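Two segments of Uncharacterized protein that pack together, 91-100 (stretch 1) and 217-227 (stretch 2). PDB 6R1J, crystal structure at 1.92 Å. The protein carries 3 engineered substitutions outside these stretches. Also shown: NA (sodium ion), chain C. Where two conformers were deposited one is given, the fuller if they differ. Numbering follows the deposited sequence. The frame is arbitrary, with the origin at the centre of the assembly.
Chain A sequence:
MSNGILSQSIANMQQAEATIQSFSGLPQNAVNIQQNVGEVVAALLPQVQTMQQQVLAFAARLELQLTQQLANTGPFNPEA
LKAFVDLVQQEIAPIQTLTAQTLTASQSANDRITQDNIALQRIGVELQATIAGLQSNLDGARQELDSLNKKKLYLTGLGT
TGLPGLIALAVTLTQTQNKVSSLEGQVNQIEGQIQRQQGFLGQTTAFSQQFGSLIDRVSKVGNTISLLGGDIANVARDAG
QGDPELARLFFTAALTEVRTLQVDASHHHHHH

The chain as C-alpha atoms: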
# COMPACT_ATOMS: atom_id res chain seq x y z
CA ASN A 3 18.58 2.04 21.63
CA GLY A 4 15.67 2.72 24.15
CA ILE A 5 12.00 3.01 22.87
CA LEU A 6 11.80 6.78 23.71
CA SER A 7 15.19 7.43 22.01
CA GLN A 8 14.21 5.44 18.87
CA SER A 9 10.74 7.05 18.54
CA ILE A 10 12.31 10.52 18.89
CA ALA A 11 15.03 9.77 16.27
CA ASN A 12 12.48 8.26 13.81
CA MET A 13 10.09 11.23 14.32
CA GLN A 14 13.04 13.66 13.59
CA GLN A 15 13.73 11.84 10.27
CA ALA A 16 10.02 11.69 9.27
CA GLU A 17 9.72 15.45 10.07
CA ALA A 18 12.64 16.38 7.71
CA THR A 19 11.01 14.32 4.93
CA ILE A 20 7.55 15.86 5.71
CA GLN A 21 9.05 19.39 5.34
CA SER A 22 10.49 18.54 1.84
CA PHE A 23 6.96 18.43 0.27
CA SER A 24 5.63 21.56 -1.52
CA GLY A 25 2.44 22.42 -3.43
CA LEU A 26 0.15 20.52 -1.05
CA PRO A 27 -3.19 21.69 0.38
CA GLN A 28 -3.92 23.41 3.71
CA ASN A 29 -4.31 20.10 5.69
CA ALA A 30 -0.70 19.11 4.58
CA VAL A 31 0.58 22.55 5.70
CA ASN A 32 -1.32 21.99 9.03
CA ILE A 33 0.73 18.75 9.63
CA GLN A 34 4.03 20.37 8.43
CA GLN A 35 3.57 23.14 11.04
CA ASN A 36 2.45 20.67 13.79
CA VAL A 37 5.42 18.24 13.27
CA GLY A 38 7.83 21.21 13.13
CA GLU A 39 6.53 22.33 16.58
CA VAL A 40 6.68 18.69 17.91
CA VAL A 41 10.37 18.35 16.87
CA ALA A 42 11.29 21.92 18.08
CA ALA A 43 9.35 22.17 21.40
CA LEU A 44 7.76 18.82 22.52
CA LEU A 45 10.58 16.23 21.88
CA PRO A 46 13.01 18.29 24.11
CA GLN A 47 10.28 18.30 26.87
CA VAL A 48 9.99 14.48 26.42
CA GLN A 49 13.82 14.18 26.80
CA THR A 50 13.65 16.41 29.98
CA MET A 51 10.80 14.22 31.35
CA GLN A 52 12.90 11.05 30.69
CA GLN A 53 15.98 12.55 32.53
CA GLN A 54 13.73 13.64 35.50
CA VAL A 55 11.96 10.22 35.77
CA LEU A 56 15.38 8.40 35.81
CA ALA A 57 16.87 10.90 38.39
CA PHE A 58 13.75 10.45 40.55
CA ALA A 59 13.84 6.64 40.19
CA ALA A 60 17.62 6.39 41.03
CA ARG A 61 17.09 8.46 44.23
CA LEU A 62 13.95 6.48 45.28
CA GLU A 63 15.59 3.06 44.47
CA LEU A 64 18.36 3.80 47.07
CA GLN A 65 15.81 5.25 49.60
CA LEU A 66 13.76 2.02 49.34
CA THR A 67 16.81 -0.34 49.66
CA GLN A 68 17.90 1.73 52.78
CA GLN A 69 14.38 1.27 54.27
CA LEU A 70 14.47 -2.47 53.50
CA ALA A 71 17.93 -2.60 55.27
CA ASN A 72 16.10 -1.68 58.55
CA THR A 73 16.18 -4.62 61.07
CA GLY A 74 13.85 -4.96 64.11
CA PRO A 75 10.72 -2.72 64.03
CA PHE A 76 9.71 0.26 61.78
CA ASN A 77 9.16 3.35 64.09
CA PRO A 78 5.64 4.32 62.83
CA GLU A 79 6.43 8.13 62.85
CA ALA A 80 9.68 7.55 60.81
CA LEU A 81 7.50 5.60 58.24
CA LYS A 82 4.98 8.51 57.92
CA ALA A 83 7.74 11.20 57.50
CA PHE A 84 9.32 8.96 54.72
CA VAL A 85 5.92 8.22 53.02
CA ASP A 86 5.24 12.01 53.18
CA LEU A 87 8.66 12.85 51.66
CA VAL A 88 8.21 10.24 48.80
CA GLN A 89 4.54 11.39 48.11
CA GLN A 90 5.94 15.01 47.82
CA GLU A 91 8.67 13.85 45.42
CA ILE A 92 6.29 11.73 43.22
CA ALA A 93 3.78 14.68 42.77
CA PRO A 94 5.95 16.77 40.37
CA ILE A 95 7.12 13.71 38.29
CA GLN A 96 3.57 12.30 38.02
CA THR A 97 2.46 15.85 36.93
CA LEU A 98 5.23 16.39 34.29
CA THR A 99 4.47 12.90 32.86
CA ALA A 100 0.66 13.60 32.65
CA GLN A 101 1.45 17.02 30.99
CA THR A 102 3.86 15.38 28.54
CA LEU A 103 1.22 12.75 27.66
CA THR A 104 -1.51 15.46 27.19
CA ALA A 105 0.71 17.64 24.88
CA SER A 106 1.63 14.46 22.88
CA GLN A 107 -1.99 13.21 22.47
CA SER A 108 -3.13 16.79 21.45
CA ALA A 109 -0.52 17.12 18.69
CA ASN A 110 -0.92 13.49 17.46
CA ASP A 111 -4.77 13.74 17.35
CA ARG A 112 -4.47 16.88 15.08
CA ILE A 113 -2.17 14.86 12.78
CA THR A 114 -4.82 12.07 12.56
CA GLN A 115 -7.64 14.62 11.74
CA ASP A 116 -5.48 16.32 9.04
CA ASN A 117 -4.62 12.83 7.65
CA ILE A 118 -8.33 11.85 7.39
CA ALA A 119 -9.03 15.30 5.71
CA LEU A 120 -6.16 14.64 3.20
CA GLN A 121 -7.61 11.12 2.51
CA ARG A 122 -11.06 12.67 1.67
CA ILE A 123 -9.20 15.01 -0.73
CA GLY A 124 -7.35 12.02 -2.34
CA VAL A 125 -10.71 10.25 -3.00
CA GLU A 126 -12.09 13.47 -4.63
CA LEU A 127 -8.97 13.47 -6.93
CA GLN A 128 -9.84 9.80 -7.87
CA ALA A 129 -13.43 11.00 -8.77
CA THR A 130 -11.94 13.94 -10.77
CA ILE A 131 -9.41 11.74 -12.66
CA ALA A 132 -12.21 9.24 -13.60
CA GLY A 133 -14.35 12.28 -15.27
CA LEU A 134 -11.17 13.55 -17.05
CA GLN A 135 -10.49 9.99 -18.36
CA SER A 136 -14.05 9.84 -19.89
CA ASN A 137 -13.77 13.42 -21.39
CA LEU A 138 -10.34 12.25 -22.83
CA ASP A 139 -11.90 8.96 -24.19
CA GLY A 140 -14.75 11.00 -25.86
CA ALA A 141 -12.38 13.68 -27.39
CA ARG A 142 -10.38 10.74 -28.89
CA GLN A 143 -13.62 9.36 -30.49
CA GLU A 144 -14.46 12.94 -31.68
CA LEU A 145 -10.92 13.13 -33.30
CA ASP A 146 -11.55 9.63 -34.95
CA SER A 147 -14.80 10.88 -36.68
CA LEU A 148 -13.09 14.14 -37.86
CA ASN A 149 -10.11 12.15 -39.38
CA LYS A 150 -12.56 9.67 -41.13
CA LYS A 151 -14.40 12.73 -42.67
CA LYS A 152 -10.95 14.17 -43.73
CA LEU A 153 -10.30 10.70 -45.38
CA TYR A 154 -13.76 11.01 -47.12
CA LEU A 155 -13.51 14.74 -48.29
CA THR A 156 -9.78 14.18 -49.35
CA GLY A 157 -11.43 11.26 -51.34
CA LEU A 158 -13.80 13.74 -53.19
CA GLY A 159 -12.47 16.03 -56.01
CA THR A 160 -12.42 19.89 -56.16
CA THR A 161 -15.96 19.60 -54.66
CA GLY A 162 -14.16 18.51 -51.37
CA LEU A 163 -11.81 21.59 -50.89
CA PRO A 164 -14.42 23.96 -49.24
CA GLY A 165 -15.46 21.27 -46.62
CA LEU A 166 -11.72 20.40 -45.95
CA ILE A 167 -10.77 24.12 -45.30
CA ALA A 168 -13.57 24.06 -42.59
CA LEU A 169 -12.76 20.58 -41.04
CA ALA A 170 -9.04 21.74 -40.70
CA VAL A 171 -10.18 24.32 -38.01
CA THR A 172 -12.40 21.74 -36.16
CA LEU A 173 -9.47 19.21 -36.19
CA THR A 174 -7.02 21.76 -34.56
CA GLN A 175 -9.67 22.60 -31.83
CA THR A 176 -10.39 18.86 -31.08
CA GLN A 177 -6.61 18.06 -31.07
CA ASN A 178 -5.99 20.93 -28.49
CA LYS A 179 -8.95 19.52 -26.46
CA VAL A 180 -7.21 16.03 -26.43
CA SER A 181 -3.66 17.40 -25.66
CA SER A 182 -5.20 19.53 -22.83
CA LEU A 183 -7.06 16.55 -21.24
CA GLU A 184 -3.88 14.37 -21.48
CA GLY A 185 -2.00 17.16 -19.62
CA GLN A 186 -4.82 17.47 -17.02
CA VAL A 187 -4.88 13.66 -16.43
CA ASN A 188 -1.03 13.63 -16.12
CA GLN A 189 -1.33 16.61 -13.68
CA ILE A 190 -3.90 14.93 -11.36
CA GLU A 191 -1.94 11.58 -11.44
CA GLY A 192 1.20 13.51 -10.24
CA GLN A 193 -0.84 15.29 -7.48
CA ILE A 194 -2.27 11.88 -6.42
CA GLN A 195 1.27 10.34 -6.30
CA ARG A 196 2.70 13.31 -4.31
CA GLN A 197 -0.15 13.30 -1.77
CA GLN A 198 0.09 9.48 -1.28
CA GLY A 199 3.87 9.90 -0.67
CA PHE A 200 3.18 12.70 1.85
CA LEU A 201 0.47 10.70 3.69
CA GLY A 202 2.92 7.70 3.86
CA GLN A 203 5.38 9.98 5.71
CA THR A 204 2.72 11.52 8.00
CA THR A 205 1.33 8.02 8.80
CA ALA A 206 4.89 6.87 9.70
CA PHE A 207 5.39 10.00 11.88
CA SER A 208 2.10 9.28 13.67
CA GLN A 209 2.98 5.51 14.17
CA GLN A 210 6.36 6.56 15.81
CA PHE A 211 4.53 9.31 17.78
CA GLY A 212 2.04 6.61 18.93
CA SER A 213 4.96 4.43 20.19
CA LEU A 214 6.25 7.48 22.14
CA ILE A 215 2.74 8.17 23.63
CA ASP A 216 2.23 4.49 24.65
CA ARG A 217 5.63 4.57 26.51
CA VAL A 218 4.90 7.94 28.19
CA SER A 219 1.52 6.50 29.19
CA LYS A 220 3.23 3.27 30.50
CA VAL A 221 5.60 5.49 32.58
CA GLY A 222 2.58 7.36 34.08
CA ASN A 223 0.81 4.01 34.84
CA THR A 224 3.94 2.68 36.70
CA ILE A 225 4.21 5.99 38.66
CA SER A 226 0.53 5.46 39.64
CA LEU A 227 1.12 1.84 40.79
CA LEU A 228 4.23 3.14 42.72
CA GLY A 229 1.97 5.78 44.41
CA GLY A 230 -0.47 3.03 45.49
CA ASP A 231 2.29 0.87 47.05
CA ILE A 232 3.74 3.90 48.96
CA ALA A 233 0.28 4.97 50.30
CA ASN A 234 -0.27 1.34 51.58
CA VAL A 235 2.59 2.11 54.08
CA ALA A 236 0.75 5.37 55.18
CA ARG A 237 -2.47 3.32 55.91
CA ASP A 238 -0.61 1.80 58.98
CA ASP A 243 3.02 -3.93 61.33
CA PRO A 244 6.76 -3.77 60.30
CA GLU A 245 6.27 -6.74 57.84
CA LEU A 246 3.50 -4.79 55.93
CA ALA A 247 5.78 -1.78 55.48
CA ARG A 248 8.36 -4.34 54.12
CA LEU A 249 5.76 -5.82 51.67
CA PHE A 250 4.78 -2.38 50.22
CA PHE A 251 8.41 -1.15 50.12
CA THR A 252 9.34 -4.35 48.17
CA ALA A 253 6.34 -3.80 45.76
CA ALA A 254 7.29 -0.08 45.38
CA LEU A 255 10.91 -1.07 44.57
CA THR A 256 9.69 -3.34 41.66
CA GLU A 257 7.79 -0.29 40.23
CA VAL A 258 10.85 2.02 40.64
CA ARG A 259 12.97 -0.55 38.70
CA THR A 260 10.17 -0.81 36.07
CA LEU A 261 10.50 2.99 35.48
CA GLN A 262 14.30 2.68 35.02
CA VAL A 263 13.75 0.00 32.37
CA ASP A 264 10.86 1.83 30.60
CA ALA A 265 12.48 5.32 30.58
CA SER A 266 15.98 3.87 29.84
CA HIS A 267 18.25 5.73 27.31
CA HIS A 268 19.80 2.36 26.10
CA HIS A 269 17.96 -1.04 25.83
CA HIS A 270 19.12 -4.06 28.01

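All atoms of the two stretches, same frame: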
# COMPACT_ATOMS: atom_id res chain seq x y z
N GLU A 91 7.70 13.95 46.52
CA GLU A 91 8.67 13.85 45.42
C GLU A 91 8.01 13.20 44.19
O GLU A 91 8.50 13.44 43.09
CB GLU A 91 9.95 13.18 45.92
CG GLU A 91 10.80 14.13 46.72
CD GLU A 91 12.02 13.50 47.37
OE1 GLU A 91 12.29 12.31 47.10
OE2 GLU A 91 12.69 14.20 48.16
N ILE A 92 7.01 12.34 44.37
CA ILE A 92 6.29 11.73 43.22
C ILE A 92 5.46 12.83 42.51
O ILE A 92 5.51 12.90 41.29
CB ILE A 92 5.41 10.58 43.73
CG1 ILE A 92 6.25 9.33 44.02
CG2 ILE A 92 4.25 10.24 42.79
CD1 ILE A 92 5.55 8.34 44.87
N ALA A 93 4.76 13.68 43.27
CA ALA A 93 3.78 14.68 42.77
C ALA A 93 4.29 15.37 41.53
O ALA A 93 3.63 15.31 40.51
CB ALA A 93 3.39 15.69 43.82
N PRO A 94 5.45 16.08 41.56
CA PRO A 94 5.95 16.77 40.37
C PRO A 94 6.31 15.86 39.18
O PRO A 94 6.24 16.33 38.06
CB PRO A 94 7.23 17.47 40.84
CG PRO A 94 7.62 16.74 42.13
CD PRO A 94 6.31 16.28 42.73
N ILE A 95 6.70 14.60 39.41
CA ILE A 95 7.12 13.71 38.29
C ILE A 95 5.85 13.18 37.65
O ILE A 95 5.83 13.09 36.42
CB ILE A 95 8.09 12.58 38.72
CG1 ILE A 95 9.33 13.12 39.45
CG2 ILE A 95 8.53 11.76 37.51
CD1 ILE A 95 10.25 13.94 38.57
N GLN A 96 4.87 12.82 38.49
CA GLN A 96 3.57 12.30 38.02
C GLN A 96 2.90 13.41 37.19
O GLN A 96 2.31 13.07 36.13
CB GLN A 96 2.70 11.86 39.18
CG GLN A 96 1.49 11.05 38.75
CD GLN A 96 0.86 10.28 39.88
OE1 GLN A 96 1.13 10.55 41.04
NE2 GLN A 96 0.04 9.30 39.55
N THR A 97 3.09 14.67 37.58
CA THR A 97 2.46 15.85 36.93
C THR A 97 3.12 16.08 35.57
O THR A 97 2.36 16.16 34.58
CB THR A 97 2.44 17.07 37.86
OG1 THR A 97 1.51 16.69 38.89
CG2 THR A 97 1.97 18.34 37.20
N LEU A 98 4.46 16.14 35.52
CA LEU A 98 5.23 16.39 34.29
C LEU A 98 4.94 15.27 33.26
O LEU A 98 4.84 15.55 32.03
CB LEU A 98 6.71 16.45 34.63
CG LEU A 98 7.63 16.86 33.47
CD1 LEU A 98 7.37 18.28 33.01
CD2 LEU A 98 9.09 16.69 33.83
N THR A 99 4.78 14.04 33.74
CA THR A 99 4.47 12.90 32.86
C THR A 99 3.07 13.09 32.26
O THR A 99 2.93 12.98 31.03
CB THR A 99 4.61 11.58 33.62
OG1 THR A 99 5.93 11.54 34.19
CG2 THR A 99 4.39 10.40 32.70
N ALA A 100 2.05 13.35 33.09
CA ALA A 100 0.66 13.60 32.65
C ALA A 100 0.63 14.76 31.62
O ALA A 100 -0.06 14.64 30.57
CB ALA A 100 -0.23 13.87 33.86
N ARG A 217 4.53 4.73 25.51
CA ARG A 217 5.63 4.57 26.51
C ARG A 217 5.50 5.65 27.57
O ARG A 217 5.68 5.34 28.74
CB ARG A 217 7.01 4.64 25.85
CG ARG A 217 8.16 4.46 26.83
CD ARG A 217 7.99 3.25 27.76
NE ARG A 217 7.84 2.00 27.03
CZ ARG A 217 8.82 1.12 26.74
NH1 ARG A 217 8.55 0.02 26.07
NH2 ARG A 217 10.07 1.31 27.15
N VAL A 218 5.14 6.89 27.18
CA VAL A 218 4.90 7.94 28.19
C VAL A 218 3.73 7.50 29.06
O VAL A 218 3.77 7.66 30.30
CB VAL A 218 4.64 9.31 27.55
CG1 VAL A 218 4.21 10.30 28.61
CG2 VAL A 218 5.88 9.81 26.83
N SER A 219 2.70 6.94 28.44
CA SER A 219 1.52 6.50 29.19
C SER A 219 1.92 5.34 30.12
O SER A 219 1.48 5.32 31.29
CB SER A 219 0.38 6.13 28.25
OG SER A 219 -0.65 5.51 28.98
N LYS A 220 2.78 4.43 29.66
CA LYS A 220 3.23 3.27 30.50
C LYS A 220 3.98 3.83 31.70
O LYS A 220 3.68 3.46 32.81
CB LYS A 220 4.04 2.29 29.64
CG LYS A 220 4.38 1.00 30.37
CD LYS A 220 5.08 -0.06 29.53
CE LYS A 220 5.11 -1.40 30.26
NZ LYS A 220 5.63 -1.28 31.66
N VAL A 221 4.82 4.85 31.49
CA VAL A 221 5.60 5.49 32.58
C VAL A 221 4.64 6.08 33.62
O VAL A 221 4.85 5.86 34.83
CB VAL A 221 6.61 6.49 32.01
CG1 VAL A 221 7.07 7.49 33.03
CG2 VAL A 221 7.80 5.76 31.36
N GLY A 222 3.64 6.85 33.20
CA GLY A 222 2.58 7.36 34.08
C GLY A 222 1.86 6.25 34.83
O GLY A 222 1.65 6.41 36.04
N ASN A 223 1.52 5.14 34.18
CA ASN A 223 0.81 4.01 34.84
C ASN A 223 1.72 3.45 35.96
O ASN A 223 1.23 3.20 37.09
CB ASN A 223 0.39 2.91 33.85
CG ASN A 223 -0.64 3.36 32.82
OD1 ASN A 223 -1.38 4.32 33.03
ND2 ASN A 223 -0.69 2.67 31.69
N THR A 224 2.99 3.21 35.67
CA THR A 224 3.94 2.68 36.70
C THR A 224 4.05 3.68 37.85
O THR A 224 4.10 3.25 38.99
CB THR A 224 5.33 2.46 36.11
OG1 THR A 224 5.10 1.54 35.04
CG2 THR A 224 6.36 1.96 37.11
N ILE A 225 4.14 4.98 37.58
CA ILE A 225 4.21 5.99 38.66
C ILE A 225 2.95 5.85 39.49
O ILE A 225 3.08 5.91 40.73
CB ILE A 225 4.40 7.42 38.15
CG1 ILE A 225 5.77 7.64 37.53
CG2 ILE A 225 4.21 8.42 39.28
CD1 ILE A 225 5.89 8.92 36.77
N SER A 226 1.79 5.59 38.87
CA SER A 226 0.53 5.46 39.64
C SER A 226 0.56 4.19 40.50
O SER A 226 0.09 4.20 41.66
CB SER A 226 -0.70 5.52 38.72
OG SER A 226 -1.86 5.41 39.51
N LEU A 227 1.02 3.08 39.98
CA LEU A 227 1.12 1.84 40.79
C LEU A 227 2.11 2.08 41.95
O LEU A 227 1.81 1.67 43.08
CB LEU A 227 1.58 0.69 39.89
CG LEU A 227 0.65 0.25 38.76
CD1 LEU A 227 1.34 -0.82 37.90
CD2 LEU A 227 -0.67 -0.26 39.30
NA NA C . 7.25 2.18 33.31
O HOH W 1 0.40 8.68 36.71

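No direct hydrogen bond joins these two helices; the polar link is a single water, which accepts from Gln96 NE2 at 2.9 Å and donates to Gly222 O at 2.7 Å. The helices run nearly antiparallel, at 154°, with axes 9.5 Å apart at closest approach, and bury 326 Å² in all.

Two reciprocal knobs account for most of that area. Ile225, in its m,t rotamer, enters the hole formed by Ile92, Ile95, Gln96 and Thr99: its CG2 lies 4.0 Å from Ile92 CG2 and 3.8 Å from Gln96 CB, while its CD1 reaches Ile95 CG2 at 3.9 Å and Thr99 OG1 at 3.7 Å. A branched aliphatic chain suits this place because its two arms meet different walls.

Thr99 is the returning knob, set among Val218, Val221, Gly222 and Ile225. With chi1 at -54°, its OG1 donates to Ile95 O at 2.7 Å, satisfying the hydroxyl within its own helix, and its CG2 packs 3.7 Å from Gly222 N and 4.0 Å from Val221 CG1. The backbones come close here, with Thr99 CA 6.0 Å from Gly222 CA, although an ideal CB on the glycine would still fit.

Gln96 borders the contact, its extended side chain bringing NE2 to 3.9 Å from Ser226 CB.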